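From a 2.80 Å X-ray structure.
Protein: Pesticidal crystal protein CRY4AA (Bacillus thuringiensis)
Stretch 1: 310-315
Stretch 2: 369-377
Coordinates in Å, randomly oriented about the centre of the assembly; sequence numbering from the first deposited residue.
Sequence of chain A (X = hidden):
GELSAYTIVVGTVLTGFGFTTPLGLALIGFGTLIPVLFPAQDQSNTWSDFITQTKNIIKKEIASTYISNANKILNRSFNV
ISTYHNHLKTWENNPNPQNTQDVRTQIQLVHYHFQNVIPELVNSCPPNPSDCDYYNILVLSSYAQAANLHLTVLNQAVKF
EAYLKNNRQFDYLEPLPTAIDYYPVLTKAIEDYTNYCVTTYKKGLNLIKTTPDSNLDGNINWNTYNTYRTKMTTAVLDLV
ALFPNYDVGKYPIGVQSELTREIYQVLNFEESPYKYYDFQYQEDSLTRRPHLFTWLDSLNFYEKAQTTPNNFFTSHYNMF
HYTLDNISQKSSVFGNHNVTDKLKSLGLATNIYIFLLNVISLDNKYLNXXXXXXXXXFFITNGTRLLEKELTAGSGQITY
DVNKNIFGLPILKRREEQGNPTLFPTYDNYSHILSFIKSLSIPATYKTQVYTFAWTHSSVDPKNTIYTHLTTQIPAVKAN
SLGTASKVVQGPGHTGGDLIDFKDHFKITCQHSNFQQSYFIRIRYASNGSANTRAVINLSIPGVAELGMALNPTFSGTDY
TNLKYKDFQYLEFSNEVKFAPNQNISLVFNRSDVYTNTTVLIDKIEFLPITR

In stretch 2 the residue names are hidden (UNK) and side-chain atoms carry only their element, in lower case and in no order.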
# COMPACT_ATOMS: atom_id res chain seq x y z
N ASN A 310 30.18 24.96 1.18
CA ASN A 310 29.62 24.24 2.32
C ASN A 310 28.29 24.78 2.82
O ASN A 310 28.04 24.82 4.03
CB ASN A 310 30.62 24.22 3.47
CG ASN A 310 31.85 23.43 3.13
OD1 ASN A 310 31.76 22.26 2.75
ND2 ASN A 310 33.02 24.05 3.28
N ASN A 311 27.44 25.21 1.89
CA ASN A 311 26.13 25.71 2.28
C ASN A 311 25.27 24.45 2.35
O ASN A 311 25.61 23.41 1.79
CB ASN A 311 25.57 26.67 1.22
CG ASN A 311 24.53 27.64 1.79
OD1 ASN A 311 23.74 27.28 2.67
ND2 ASN A 311 24.53 28.87 1.29
N PHE A 312 24.16 24.55 3.07
CA PHE A 312 23.26 23.42 3.18
C PHE A 312 21.87 23.96 3.48
O PHE A 312 21.70 25.15 3.76
CB PHE A 312 23.73 22.45 4.27
CG PHE A 312 23.92 23.07 5.62
CD1 PHE A 312 22.83 23.53 6.36
CD2 PHE A 312 25.19 23.18 6.18
CE1 PHE A 312 23.00 24.09 7.62
CE2 PHE A 312 25.37 23.74 7.44
CZ PHE A 312 24.27 24.19 8.16
N PHE A 313 20.87 23.08 3.40
CA PHE A 313 19.52 23.52 3.66
C PHE A 313 19.24 23.55 5.15
O PHE A 313 19.25 22.54 5.85
CB PHE A 313 18.53 22.65 2.90
CG PHE A 313 18.61 22.84 1.41
CD1 PHE A 313 18.91 21.76 0.57
CD2 PHE A 313 18.42 24.10 0.84
CE1 PHE A 313 19.02 21.94 -0.80
CE2 PHE A 313 18.53 24.29 -0.53
CZ PHE A 313 18.83 23.21 -1.36
N THR A 314 19.03 24.77 5.62
CA THR A 314 18.76 25.04 7.01
C THR A 314 17.47 24.40 7.50
O THR A 314 17.46 23.76 8.55
CB THR A 314 18.70 26.55 7.21
OG1 THR A 314 19.99 27.01 7.63
CG2 THR A 314 17.64 26.93 8.23
N SER A 315 16.41 24.58 6.73
CA SER A 315 15.09 24.06 7.09
C SER A 315 14.25 23.83 5.83
O SER A 315 14.73 24.04 4.72
CB SER A 315 14.39 25.08 7.99
OG SER A 315 14.45 26.36 7.39
N UNK A 369 27.52 17.62 14.85
CA UNK A 369 27.74 18.57 13.76
C UNK A 369 26.67 18.41 12.66
O UNK A 369 26.05 17.35 12.54
o UNK A 369 29.20 20.72 12.92
c UNK A 369 29.14 18.35 13.19
c UNK A 369 29.84 19.64 12.85
o UNK A 369 31.04 19.58 12.50
N UNK A 370 26.46 19.45 11.87
CA UNK A 370 25.44 19.41 10.82
C UNK A 370 25.56 18.25 9.84
O UNK A 370 26.64 17.99 9.31
c UNK A 370 24.74 24.27 12.37
c UNK A 370 23.93 22.24 11.36
c UNK A 370 25.19 21.97 10.83
c UNK A 370 23.70 23.38 12.13
c UNK A 370 26.22 22.88 11.08
c UNK A 370 25.44 20.72 10.01
c UNK A 370 26.00 24.03 11.85
o UNK A 370 24.52 25.38 13.16
N UNK A 371 24.45 17.54 9.60
CA UNK A 371 24.44 16.45 8.63
C UNK A 371 23.28 16.67 7.66
O UNK A 371 22.75 15.73 7.06
c UNK A 371 23.10 14.90 10.17
n UNK A 371 22.28 15.94 10.28
o UNK A 371 22.89 13.84 10.76
c UNK A 371 24.34 15.06 9.30
N UNK A 372 22.91 17.94 7.53
CA UNK A 372 21.83 18.42 6.67
C UNK A 372 21.98 18.08 5.19
O UNK A 372 23.05 17.69 4.72
n UNK A 372 20.47 21.36 8.24
o UNK A 372 21.94 19.93 9.14
c UNK A 372 21.38 20.41 8.15
c UNK A 372 21.72 19.94 6.77
N UNK A 373 20.88 18.26 4.46
CA UNK A 373 20.86 18.03 3.02
C UNK A 373 21.35 19.33 2.38
O UNK A 373 20.89 20.42 2.73
c UNK A 373 19.41 17.75 2.52
c UNK A 373 17.50 16.07 2.67
c UNK A 373 19.39 17.69 1.00
c UNK A 373 18.91 16.43 3.10
N UNK A 374 22.30 19.23 1.46
CA UNK A 374 22.82 20.42 0.81
C UNK A 374 22.55 20.38 -0.69
O UNK A 374 22.68 21.39 -1.38
c UNK A 374 24.33 20.56 1.06
o UNK A 374 25.07 19.57 0.36
N UNK A 375 22.16 19.22 -1.20
CA UNK A 375 21.88 19.08 -2.62
C UNK A 375 20.92 17.92 -2.93
O UNK A 375 20.97 16.87 -2.28
c UNK A 375 24.13 18.18 -7.05
n UNK A 375 23.70 19.47 -7.66
c UNK A 375 23.03 18.79 -4.89
c UNK A 375 24.31 18.32 -5.55
c UNK A 375 23.19 18.89 -3.39
N UNK A 376 20.04 18.11 -3.91
CA UNK A 376 19.10 17.06 -4.28
C UNK A 376 18.83 16.95 -5.77
O UNK A 376 18.65 17.95 -6.46
c UNK A 376 17.84 16.99 -2.06
c UNK A 376 16.30 19.03 -1.03
c UNK A 376 17.77 17.25 -3.54
s UNK A 376 16.25 17.25 -1.27
N UNK A 377 18.80 15.72 -6.26
CA UNK A 377 18.55 15.44 -7.65
C UNK A 377 17.26 14.65 -7.74
O UNK A 377 17.21 13.48 -7.37
c UNK A 377 20.95 15.35 -8.43
o UNK A 377 21.98 14.70 -8.70
o UNK A 377 20.92 16.60 -8.32
c UNK A 377 19.67 14.58 -8.25

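Position 369 carries two side-chain carbons, the second bearing two oxygens. Nothing on stretch 1 lies within contact distance. A terminal carbon with two oxygens after one methylene is a carboxylate, so the residue is Asp369. Its OD2 accepts a weak hydrogen bond from the backbone N of position 370, 3.2 Å away, within the same loop.

That next position, 370, has one carbon leading to a six-carbon ring that bears one oxygen. The CA-to-CB bond points toward stretch 1, and the ring meets the ring of Phe312. A phenol ring on a single methylene identifies Tyr370. CZ of Phe312 lies over one face of this ring, 3.6 Å from CG of Tyr370. The ring centroids are 4.8 Å apart and the planes are inclined at 39°, an oblique arrangement. The hydroxyl is hydrogen-bonded elsewhere in the structure.

Position 371 has two side-chain carbons, the second carrying one oxygen and one nitrogen. The CA-to-CB bond points away from stretch 1, and the residue makes no contact with it. The short amide marks Asn371.

Position 372 has the same atoms: two carbons, then one oxygen and one nitrogen. Here the CA-to-CB bond points toward stretch 1, and the nitrogen reaches the backbone of Phe313. This is Asn372. Its ND2 donates a hydrogen bond to O of Phe313 at 2.9 Å, with a nearly straight angle of 176°. The same ND2 lies 3.7 Å from CD1 of Phe312.

Position 373 has four carbons, forked at the first, with one arm two carbons long. The short arm comes near the Phe313 ring, while the end of the side chain leads away. The branching gives Ile373. Its CG2 is 4.1 Å from CD1 of Phe313. Its backbone O accepts a hydrogen bond from N of Phe313 at 2.7 Å.

Position 374 has one carbon and one oxygen, with the carbon packed against the backbone of stretch 1. It is Ser374. Its CB is 3.2 Å from O of Asn311 and 3.7 Å from CA of Phe312. The CA atoms of Phe312 and Ser374 are 3.8 Å apart, so the chains pass very closely here.

Position 375 has four carbons in a row ending in nitrogen. The CA-to-CB bond points away from stretch 1. It is Lys375; its backbone N is 4.2 Å from CE1 of Phe313.

Position 376 has two carbons, a sulfur and a final carbon, unbranched. Its end comes nearer to stretch 1. This is Met376, whose CE lies 4.0 Å from CE1 of Phe313.

Position 377 has two carbons, the second with two oxygens, and is out of reach of stretch 1. It is Asp377.

The contact combines two hydrogen bonds with apolar packing. Phe313 is held through both its backbone N and O, by a main-chain carbonyl and a side-chain amide. Its ring packs against Ile373 and Met376, while the Phe312 ring meets Tyr370. Together the stretches bury 398 Å².

Stretch 2 369-377: DYNNISKMD
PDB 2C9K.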